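Local coordinates for phosphoenolpyruvate-protein phosphotransferase (Acinetobacter sp., PDB 3CI6) that probably transfers phosphate from phosphoenolpyruvate to a histidine of a carrier protein as a whole enzyme, of which this chain is the GAF domain, at residues I47-E52 against L58-K63; V122-K127 against V160-H165. One frame throughout, in Å; residues are numbered along the deposited sequence.

Interaction 1. Residues I47-E52 against L58-K63; sequences IYLLDE and LLMASK. With P4G (1-ethoxy-2-(2-ethoxyethoxy)ethane), chain F.
A classic beta bulge interrupts the hairpin formed by strands 44-51 and 56-63 of the GAF domain: Met60, present as selenomethionine, and Ala61 both lie across from Ile47. The carbonyl of Ile47 takes the amide of Met60 (Met60 N to Ile47 O 2.9 Å), in a nearly straight bond of 171° at the hydrogen. The amide of Ile47 instead goes to Ala61 O, so the extra residue is absorbed between the two bonds. Beyond the bulge the pairing is regular again, with Leu49 and Leu58 exchanging two amide-carbonyl bonds, Leu49 N to Leu58 O and Leu58 N to Leu49 O.

On one face of the sheet, Leu59 lies against the Tyr48 ring. Its methyl CD1 sits over one ring face, displaced toward the rim and 4.0 Å from the centroid, a CH-pi contact, while Leu59 CB meets Tyr48 CE2 at 3.7 Å. With Tyr48 CG beside its own backbone N (chi1 -64°), the ring lies obliquely across the Leu59 side chain.

On the other face the contacts between the strands are apolar. Ile47 CG2 touches Ala61 CB at 3.7 Å, and the side chains of Leu49 and Met60 cross at about a right angle, Leu49 CG against Met60 CG. Met60 and Ala61 also pack on Leu29 of helix 25-40.

Toward the turn, the same face receives the bound polyether. Leu58 CD2 approaches its C3 at 3.6 Å, Leu49 CD1 comes near C5, and the Asp51 carboxylate lies beside the ether O2. That carboxylate is itself tied to Arg56 by a salt bridge through OD2. A bulged antiparallel hairpin, with helices packed on one side and part of the polyether site near its turn, fits the central sheet of a GAF fold.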
ATOM      1  N   ILE B  47       9.254 -10.313  -8.162  0.70  6.21           N
ATOM      2  CA  ILE B  47       8.075 -10.605  -7.366  0.70  6.71           C
ATOM      3  C   ILE B  47       7.508 -11.951  -7.774  0.70  6.11           C
ATOM      4  O   ILE B  47       7.380 -12.278  -8.967  0.70  5.83           O
ATOM      5  CB  ILE B  47       7.017  -9.495  -7.456  0.70  7.26           C
ATOM      6  CG1 ILE B  47       5.849  -9.768  -6.508  0.70  9.62           C
ATOM      7  CG2 ILE B  47       6.563  -9.295  -8.889  0.70  9.49           C
ATOM      8  CD1 ILE B  47       6.227  -9.897  -5.124  0.70 13.30           C
ATOM      9  N   TYR B  48       7.293 -12.772  -6.759  1.00  5.62           N
ATOM     10  CA  TYR B  48       6.711 -14.097  -6.910  1.00  5.47           C
ATOM     11  C   TYR B  48       5.328 -14.042  -6.308  1.00  6.63           C
ATOM     12  O   TYR B  48       5.147 -13.675  -5.125  1.00  7.57           O
ATOM     13  CB  TYR B  48       7.585 -15.150  -6.156  1.00  7.35           C
ATOM     14  CG  TYR B  48       8.956 -15.319  -6.700  1.00  8.37           C
ATOM     15  CD1 TYR B  48       9.955 -14.469  -6.278  1.00  9.53           C
ATOM     16  CD2 TYR B  48       9.285 -16.309  -7.633  1.00 11.38           C
ATOM     17  CE1 TYR B  48      11.244 -14.560  -6.762  1.00 11.24           C
ATOM     18  CE2 TYR B  48      10.576 -16.384  -8.113  1.00 11.52           C
ATOM     19  CZ  TYR B  48      11.534 -15.505  -7.666  1.00 12.09           C
ATOM     20  OH  TYR B  48      12.868 -15.527  -8.131  1.00 15.42           O
ATOM     21  N   LEU B  49       4.316 -14.459  -7.050  1.00  5.30           N
ATOM     22  CA  LEU B  49       2.960 -14.458  -6.519  1.00  5.67           C
ATOM     23  C   LEU B  49       2.511 -15.863  -6.193  1.00  6.57           C
ATOM     24  O   LEU B  49       2.841 -16.831  -6.906  1.00  6.23           O
ATOM     25  CB  LEU B  49       1.955 -13.835  -7.499  1.00  6.75           C
ATOM     26  CG  LEU B  49       2.148 -12.342  -7.754  1.00  9.35           C
ATOM     27  CD1 LEU B  49       0.920 -11.862  -8.538  1.00 11.71           C
ATOM     28  CD2 LEU B  49       2.362 -11.582  -6.439  1.00 11.89           C
ATOM     29  N   LEU B  50       1.806 -16.024  -5.093  0.60  7.42           N
ATOM     30  CA  LEU B  50       1.274 -17.326  -4.734  0.60  8.72           C
ATOM     31  C   LEU B  50       0.118 -17.676  -5.685  0.60  8.05           C
ATOM     32  O   LEU B  50      -0.886 -16.972  -5.715  0.60  8.96           O
ATOM     33  CB  LEU B  50       0.859 -17.314  -3.250  0.60  8.49           C
ATOM     34  CG  LEU B  50       0.883 -18.659  -2.510  0.60  8.91           C
ATOM     35  CD1 LEU B  50       0.625 -18.487  -1.005  0.60 13.27           C
ATOM     36  CD2 LEU B  50      -0.128 -19.591  -3.178  0.60 10.31           C
ATOM     37  N   ASP B  51       0.257 -18.796  -6.419  1.00  8.82           N
ATOM     38  CA  ASP B  51      -0.652 -19.331  -7.402  1.00 10.19           C
ATOM     39  C   ASP B  51      -1.367 -20.443  -6.657  1.00 12.59           C
ATOM     40  O   ASP B  51      -0.855 -21.555  -6.518  1.00 12.82           O
ATOM     41  CB  ASP B  51       0.150 -19.850  -8.589  1.00 10.60           C
ATOM     42  CG  ASP B  51      -0.714 -20.522  -9.618  1.00 12.30           C
ATOM     43  OD1 ASP B  51      -1.947 -20.636  -9.366  1.00 14.02           O
ATOM     44  OD2 ASP B  51      -0.158 -20.856 -10.671  1.00 14.37           O
ATOM     45  N   GLU B  52      -2.553 -20.171  -6.148  0.60 13.70           N
ATOM     46  CA  GLU B  52      -3.182 -21.156  -5.290  0.60 14.29           C
ATOM     47  C   GLU B  52      -3.739 -22.336  -6.096  0.60 13.02           C
ATOM     48  O   GLU B  52      -3.872 -23.422  -5.561  0.60 14.13           O
ATOM     49  CB  GLU B  52      -4.269 -20.511  -4.443  0.60 15.24           C
ATOM     50  CG  GLU B  52      -4.389 -21.108  -3.066  0.60 16.86           C
ATOM     51  CD  GLU B  52      -4.978 -20.135  -2.063  0.60 17.40           C
ATOM     52  OE1 GLU B  52      -5.736 -19.226  -2.486  0.60 20.90           O
ATOM     53  OE2 GLU B  52      -4.671 -20.289  -0.866  0.60 21.63           O
ATOM     54  N   LEU B  58       4.865 -18.265  -8.315  1.00  5.21           N
ATOM     55  CA  LEU B  58       5.281 -18.080  -9.700  1.00  5.48           C
ATOM     56  C   LEU B  58       5.954 -16.735  -9.868  1.00  5.58           C
ATOM     57  O   LEU B  58       5.439 -15.721  -9.415  1.00  5.24           O
ATOM     58  CB  LEU B  58       4.075 -18.162 -10.645  1.00  5.18           C
ATOM     59  CG  LEU B  58       4.324 -18.099 -12.150  1.00  4.80           C
ATOM     60  CD1 LEU B  58       5.171 -19.307 -12.626  1.00  6.92           C
ATOM     61  CD2 LEU B  58       2.985 -17.998 -12.874  1.00  7.07           C
ATOM     62  N   LEU B  59       7.105 -16.717 -10.559  1.00  5.54           N
ATOM     63  CA  LEU B  59       7.783 -15.465 -10.855  1.00  5.38           C
ATOM     64  C   LEU B  59       6.930 -14.674 -11.829  1.00  5.95           C
ATOM     65  O   LEU B  59       6.618 -15.173 -12.917  1.00  5.61           O
ATOM     66  CB  LEU B  59       9.143 -15.764 -11.483  1.00  5.14           C
ATOM     67  CG  LEU B  59       9.943 -14.554 -11.906  1.00  5.56           C
ATOM     68  CD1 LEU B  59      10.319 -13.621 -10.764  1.00  6.33           C
ATOM     69  CD2 LEU B  59      11.207 -15.045 -12.629  1.00  7.63           C
HETATM   70  N   MSE B  60       6.479 -13.498 -11.420  1.00  5.80           N
HETATM   71  CA  MSE B  60       5.581 -12.667 -12.261  1.00  6.80           C
HETATM   72  C   MSE B  60       6.137 -11.387 -12.837  1.00  6.67           C
HETATM   73  O   MSE B  60       5.578 -10.825 -13.808  1.00  7.24           O
HETATM   74  CB  MSE B  60       4.302 -12.336 -11.483  1.00  9.54           C
HETATM   75  CG  MSE B  60       3.558 -13.526 -11.015  1.00 12.79           C
HETATM   76 SE   MSE B  60       2.532 -14.245 -12.440  0.80 23.82          SE
HETATM   77  CE  MSE B  60       1.189 -12.806 -12.662  1.00 17.22           C
ATOM     78  N   ALA B  61       7.255 -10.942 -12.274  1.00  6.43           N
ATOM     79  CA  ALA B  61       7.946  -9.772 -12.806  1.00  6.52           C
ATOM     80  C   ALA B  61       9.348  -9.720 -12.237  1.00  5.57           C
ATOM     81  O   ALA B  61       9.573 -10.181 -11.110  1.00  6.34           O
ATOM     82  CB  ALA B  61       7.191  -8.513 -12.464  1.00  7.81           C
ATOM     83  N   SER B  62      10.277  -9.163 -12.990  1.00  6.33           N
ATOM     84  CA  SER B  62      11.641  -9.008 -12.508  1.00  6.00           C
ATOM     85  C   SER B  62      12.393  -7.939 -13.252  1.00  6.07           C
ATOM     86  O   SER B  62      12.289  -7.812 -14.477  1.00  8.18           O
ATOM     87  CB  SER B  62      12.433 -10.301 -12.645  1.00  6.14           C
ATOM     88  OG  SER B  62      13.729 -10.178 -12.051  1.00  6.61           O
ATOM     89  N   LYS B  63      13.175  -7.176 -12.489  1.00  6.13           N
ATOM     90  CA  LYS B  63      14.278  -6.389 -13.055  1.00  6.74           C
ATOM     91  C   LYS B  63      15.553  -7.143 -12.696  1.00  6.28           C
ATOM     92  O   LYS B  63      15.814  -7.320 -11.516  1.00  7.67           O
ATOM     93  CB  LYS B  63      14.291  -4.946 -12.531  1.00  8.36           C
ATOM     94  CG  LYS B  63      15.445  -4.069 -13.065  1.00  9.78           C
ATOM     95  CD  LYS B  63      16.816  -4.465 -12.490  1.00 14.18           C
ATOM     96  CE  LYS B  63      17.852  -3.327 -12.531  1.00 16.12           C
ATOM     97  NZ  LYS B  63      19.201  -3.788 -12.019  1.00 18.15           N
TER
HETATM   98  C8  P4G F 169      -5.333 -14.177 -11.273  1.00 26.71           C
HETATM   99  C7  P4G F 169      -4.606 -12.945 -10.763  1.00 29.17           C
HETATM  100  O4  P4G F 169      -3.777 -13.316  -9.676  1.00 31.73           O
HETATM  101  C6  P4G F 169      -2.782 -14.182 -10.151  1.00 27.89           C
HETATM  102  C5  P4G F 169      -1.690 -14.626  -9.220  1.00 30.10           C
HETATM  103  O3  P4G F 169      -0.859 -15.730  -9.694  1.00 32.78           O
HETATM  104  C4  P4G F 169      -1.082 -16.101 -11.021  1.00 29.84           C
HETATM  105  C3  P4G F 169      -0.153 -17.214 -11.298  1.00 33.03           C
HETATM  106  O2  P4G F 169      -0.635 -17.876 -12.456  1.00 36.94           O
HETATM  107  C2  P4G F 169      -0.486 -17.063 -13.602  1.00 36.36           C
HETATM  108  C1  P4G F 169      -1.590 -17.524 -14.549  1.00 37.92           C

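Interaction 2. Residues V122-K127 against V160-H165; sequences VMYRRK and VIAHAH. With P4G (1-ethoxy-2-(2-ethoxyethoxy)ethane), chain F.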
ATOM      1  N   VAL B 122       4.193 -10.290   0.938  1.00  5.02           N
ATOM      2  CA  VAL B 122       3.046  -9.495   0.463  1.00  4.75           C
ATOM      3  C   VAL B 122       1.857 -10.160   1.142  1.00  5.69           C
ATOM      4  O   VAL B 122       1.542 -11.321   0.852  1.00  6.47           O
ATOM      5  CB  VAL B 122       2.935  -9.501  -1.075  1.00  4.64           C
ATOM      6  CG1 VAL B 122       1.790  -8.596  -1.457  1.00  5.48           C
ATOM      7  CG2 VAL B 122       4.239  -9.054  -1.735  1.00  4.77           C
HETATM    8  N   MSE B 123       1.255  -9.427   2.082  0.50  4.91           N
HETATM    9  CA  MSE B 123       0.175  -9.921   2.949  0.50  4.60           C
HETATM   10  C   MSE B 123      -1.111  -9.119   2.752  0.50  5.04           C
HETATM   11  O   MSE B 123      -1.069  -7.900   2.803  0.50  5.36           O
HETATM   12  CB  MSE B 123       0.578  -9.761   4.409  0.50  5.25           C
HETATM   13  CG  MSE B 123       1.889 -10.418   4.809  0.50  6.55           C
HETATM   14 SE   MSE B 123       1.936 -12.353   4.670  0.50 13.10          SE
HETATM   15  CE  MSE B 123       0.416 -12.668   5.898  0.50  9.89           C
ATOM     16  N   TYR B 124      -2.236  -9.807   2.567  1.00  5.69           N
ATOM     17  CA  TYR B 124      -3.543  -9.179   2.495  1.00  5.31           C
ATOM     18  C   TYR B 124      -4.499  -9.933   3.398  1.00  5.60           C
ATOM     19  O   TYR B 124      -4.663 -11.113   3.265  1.00  5.25           O
ATOM     20  CB  TYR B 124      -4.114  -9.214   1.083  1.00  5.48           C
ATOM     21  CG  TYR B 124      -5.393  -8.483   0.947  1.00  4.72           C
ATOM     22  CD1 TYR B 124      -5.424  -7.095   0.782  1.00  7.03           C
ATOM     23  CD2 TYR B 124      -6.605  -9.165   0.988  1.00  4.99           C
ATOM     24  CE1 TYR B 124      -6.616  -6.428   0.669  1.00  6.73           C
ATOM     25  CE2 TYR B 124      -7.797  -8.479   0.884  1.00  6.02           C
ATOM     26  CZ  TYR B 124      -7.789  -7.131   0.700  1.00  5.35           C
ATOM     27  OH  TYR B 124      -9.012  -6.497   0.584  1.00  7.25           O
ATOM     28  N   ARG B 125      -5.133  -9.229   4.323  1.00  5.62           N
ATOM     29  CA  ARG B 125      -6.104  -9.850   5.201  1.00  6.44           C
ATOM     30  C   ARG B 125      -5.580 -11.139   5.818  1.00  5.42           C
ATOM     31  O   ARG B 125      -6.269 -12.190   5.813  1.00  7.01           O
ATOM     32  CB  ARG B 125      -7.390 -10.135   4.449  1.00  7.19           C
ATOM     33  CG  ARG B 125      -8.514 -10.416   5.416  1.00 13.62           C
ATOM     34  CD  ARG B 125      -9.827  -9.728   5.140  1.00 16.27           C
ATOM     35  NE  ARG B 125      -9.696  -8.349   4.682  1.00 17.23           N
ATOM     36  CZ  ARG B 125     -10.570  -7.772   3.853  1.00 14.14           C
ATOM     37  NH1 ARG B 125     -11.647  -8.456   3.433  1.00 13.91           N
ATOM     38  NH2 ARG B 125     -10.377  -6.509   3.449  1.00 13.10           N
ATOM     39  N   ARG B 126      -4.353 -11.045   6.345  1.00  4.54           N
ATOM     40  CA  ARG B 126      -3.655 -12.154   6.990  1.00  5.72           C
ATOM     41  C   ARG B 126      -3.224 -13.291   6.066  1.00  5.39           C
ATOM     42  O   ARG B 126      -2.679 -14.278   6.559  1.00  7.43           O
ATOM     43  CB  ARG B 126      -4.448 -12.726   8.166  1.00  5.22           C
ATOM     44  CG  ARG B 126      -4.800 -11.666   9.233  1.00  5.75           C
ATOM     45  CD  ARG B 126      -5.568 -12.252  10.363  1.00  5.36           C
ATOM     46  NE  ARG B 126      -5.717 -11.272  11.453  1.00  2.78           N
ATOM     47  CZ  ARG B 126      -6.239 -11.571  12.627  1.00  2.37           C
ATOM     48  NH1 ARG B 126      -6.708 -12.772  12.865  1.00  2.93           N
ATOM     49  NH2 ARG B 126      -6.284 -10.653  13.560  1.00  3.02           N
ATOM     50  N   LYS B 127      -3.447 -13.173   4.758  1.00  6.09           N
ATOM     51  CA  LYS B 127      -3.072 -14.214   3.803  1.00  6.69           C
ATOM     52  C   LYS B 127      -1.850 -13.788   2.982  1.00  6.60           C
ATOM     53  O   LYS B 127      -1.736 -12.645   2.568  1.00  6.39           O
ATOM     54  CB  LYS B 127      -4.235 -14.483   2.846  1.00  6.62           C
ATOM     55  CG  LYS B 127      -4.041 -15.577   1.821  1.00 10.20           C
ATOM     56  CD  LYS B 127      -5.343 -15.781   1.038  1.00 11.93           C
ATOM     57  CE  LYS B 127      -5.187 -16.811  -0.049  1.00 16.14           C
ATOM     58  NZ  LYS B 127      -4.576 -18.049   0.463  1.00 20.26           N
ATOM     59  N   VAL B 160      -4.019  -4.765  -4.793  1.00  5.62           N
ATOM     60  CA  VAL B 160      -4.057  -4.931  -6.241  1.00  5.67           C
ATOM     61  C   VAL B 160      -4.125  -6.437  -6.563  1.00  5.93           C
ATOM     62  O   VAL B 160      -4.901  -6.873  -7.421  1.00  5.88           O
ATOM     63  CB  VAL B 160      -2.821  -4.312  -6.894  1.00  5.67           C
ATOM     64  CG1 VAL B 160      -2.882  -4.534  -8.383  1.00  6.02           C
ATOM     65  CG2 VAL B 160      -2.732  -2.786  -6.627  1.00  7.96           C
ATOM     66  N   ILE B 161      -3.298  -7.231  -5.888  1.00  5.33           N
ATOM     67  CA  ILE B 161      -3.275  -8.675  -6.110  1.00  5.70           C
ATOM     68  C   ILE B 161      -4.575  -9.323  -5.656  1.00  5.41           C
ATOM     69  O   ILE B 161      -5.210 -10.101  -6.391  1.00  4.75           O
ATOM     70  CB  ILE B 161      -2.073  -9.301  -5.419  1.00  5.58           C
ATOM     71  CG1 ILE B 161      -0.766  -8.803  -6.031  1.00  7.51           C
ATOM     72  CG2 ILE B 161      -2.124 -10.832  -5.511  1.00  4.39           C
ATOM     73  CD1 ILE B 161       0.454  -8.984  -5.073  1.00  7.43           C
ATOM     74  N   ALA B 162      -5.008  -8.999  -4.433  1.00  5.14           N
ATOM     75  CA  ALA B 162      -6.300  -9.520  -3.953  1.00  5.39           C
ATOM     76  C   ALA B 162      -7.468  -9.186  -4.918  1.00  4.24           C
ATOM     77  O   ALA B 162      -8.293 -10.035  -5.258  1.00  5.40           O
ATOM     78  CB  ALA B 162      -6.606  -8.972  -2.548  1.00  6.61           C
ATOM     79  N   HIS B 163      -7.504  -7.958  -5.400  1.00  5.32           N
ATOM     80  CA  HIS B 163      -8.527  -7.542  -6.334  1.00  4.84           C
ATOM     81  C   HIS B 163      -8.448  -8.382  -7.623  1.00  4.59           C
ATOM     82  O   HIS B 163      -9.474  -8.844  -8.109  1.00  4.59           O
ATOM     83  CB  HIS B 163      -8.378  -6.051  -6.618  1.00  5.28           C
ATOM     84  CG  HIS B 163      -9.376  -5.552  -7.611  1.00  5.25           C
ATOM     85  ND1 HIS B 163      -9.022  -5.189  -8.890  1.00  7.91           N
ATOM     86  CD2 HIS B 163     -10.723  -5.393  -7.530  1.00  9.38           C
ATOM     87  CE1 HIS B 163     -10.113  -4.833  -9.554  1.00  9.83           C
ATOM     88  NE2 HIS B 163     -11.148  -4.921  -8.746  1.00  8.77           N
ATOM     89  N   ALA B 164      -7.239  -8.596  -8.101  1.00  5.20           N
ATOM     90  CA  ALA B 164      -7.017  -9.359  -9.336  1.00  5.43           C
ATOM     91  C   ALA B 164      -7.554 -10.751  -9.203  1.00  4.57           C
ATOM     92  O   ALA B 164      -8.196 -11.285 -10.121  1.00  7.14           O
ATOM     93  CB  ALA B 164      -5.496  -9.382  -9.670  1.00  5.80           C
ATOM     94  N   HIS B 165      -7.299 -11.370  -8.056  1.00  5.22           N
ATOM     95  CA  HIS B 165      -7.859 -12.677  -7.779  1.00  6.09           C
ATOM     96  C   HIS B 165      -9.392 -12.626  -7.792  1.00  6.98           C
ATOM     97  O   HIS B 165     -10.061 -13.526  -8.367  1.00  7.55           O
ATOM     98  CB  HIS B 165      -7.436 -13.231  -6.416  1.00  7.69           C
ATOM     99  CG  HIS B 165      -6.038 -13.760  -6.354  1.00  9.10           C
ATOM    100  ND1 HIS B 165      -5.717 -15.031  -6.790  1.00 12.40           N
ATOM    101  CD2 HIS B 165      -4.900 -13.244  -5.821  1.00  9.78           C
ATOM    102  CE1 HIS B 165      -4.432 -15.257  -6.555  1.00 12.05           C
ATOM    103  NE2 HIS B 165      -3.904 -14.180  -5.993  1.00 10.11           N
TER
HETATM  104  C8  P4G F 169      -5.333 -14.177 -11.273  1.00 26.71           C
HETATM  105  C7  P4G F 169      -4.606 -12.945 -10.763  1.00 29.17           C
HETATM  106  O4  P4G F 169      -3.777 -13.316  -9.676  1.00 31.73           O
HETATM  107  C6  P4G F 169      -2.782 -14.182 -10.151  1.00 27.89           C
HETATM  108  C5  P4G F 169      -1.690 -14.626  -9.220  1.00 30.10           C
HETATM  109  O3  P4G F 169      -0.859 -15.730  -9.694  1.00 32.78           O
HETATM  110  C4  P4G F 169      -1.082 -16.101 -11.021  1.00 29.84           C
HETATM  111  C3  P4G F 169      -0.153 -17.214 -11.298  1.00 33.03           C
HETATM  112  O2  P4G F 169      -0.635 -17.876 -12.456  1.00 36.94           O
HETATM  113  C2  P4G F 169      -0.486 -17.063 -13.602  1.00 36.36           C
HETATM  114  C1  P4G F 169      -1.590 -17.524 -14.549  1.00 37.92           C
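Ala162 meets Tyr124 by a CH-pi contact: its methyl CB stands over the centre of one ring face, 3.6 Å from the centroid and only 12° off the ring normal. Tyr124 CG lies opposite its backbone N about the CA-CB bond; this chi1 of -175° carries the ring out toward the helix, and chi2 of 82° turns its face to the methyl. In the dimer, that ring also packs edge-to-face with His163 of the second subunit.

Aliphatic packing continues the contact along the strand, where Val122 CG1 reaches the terminal methyl of Ile161, CD1, at 3.9 Å and the two side chains cross at about a right angle. These two pairs are part of the packing of the C-terminal helix 144-167 on the central antiparallel sheet of the GAF domain, on strand 116-124 just before its hairpin turn.

Backbone hydrogen bonds close that turn, of type I': Tyr124 N to Lys127 O at 2.9 Å and Lys127 N to Tyr124 O at 2.8 Å.

The ligand contacts belong to the helix: the polyether O4 lies 3.7 Å from His165 CE1, over the centre of one imidazole face, and Ala164 CB touches its C7.

In the fold
Both contacts are buried and share one sheet, but interaction 1 joins neighbouring strands within it, whereas interaction 2 packs a helix on it. Accordingly, interaction 1 relies on backbone hydrogen bonds as well as side chains, and interaction 2 on side-chain packing alone. Interaction 1 lies nearer the centre of the chain; interaction 2 lies further out, where the second subunit approaches. They meet directly: Leu49 CD2 packs on Ile161 CD1 at 3.5 Å and, in the conformer given for Glu52, its OE2 forms a salt bridge with Lys127 NZ. The polyether is common to both, touched by hairpin residues in interaction 1 and by helix residues in interaction 2.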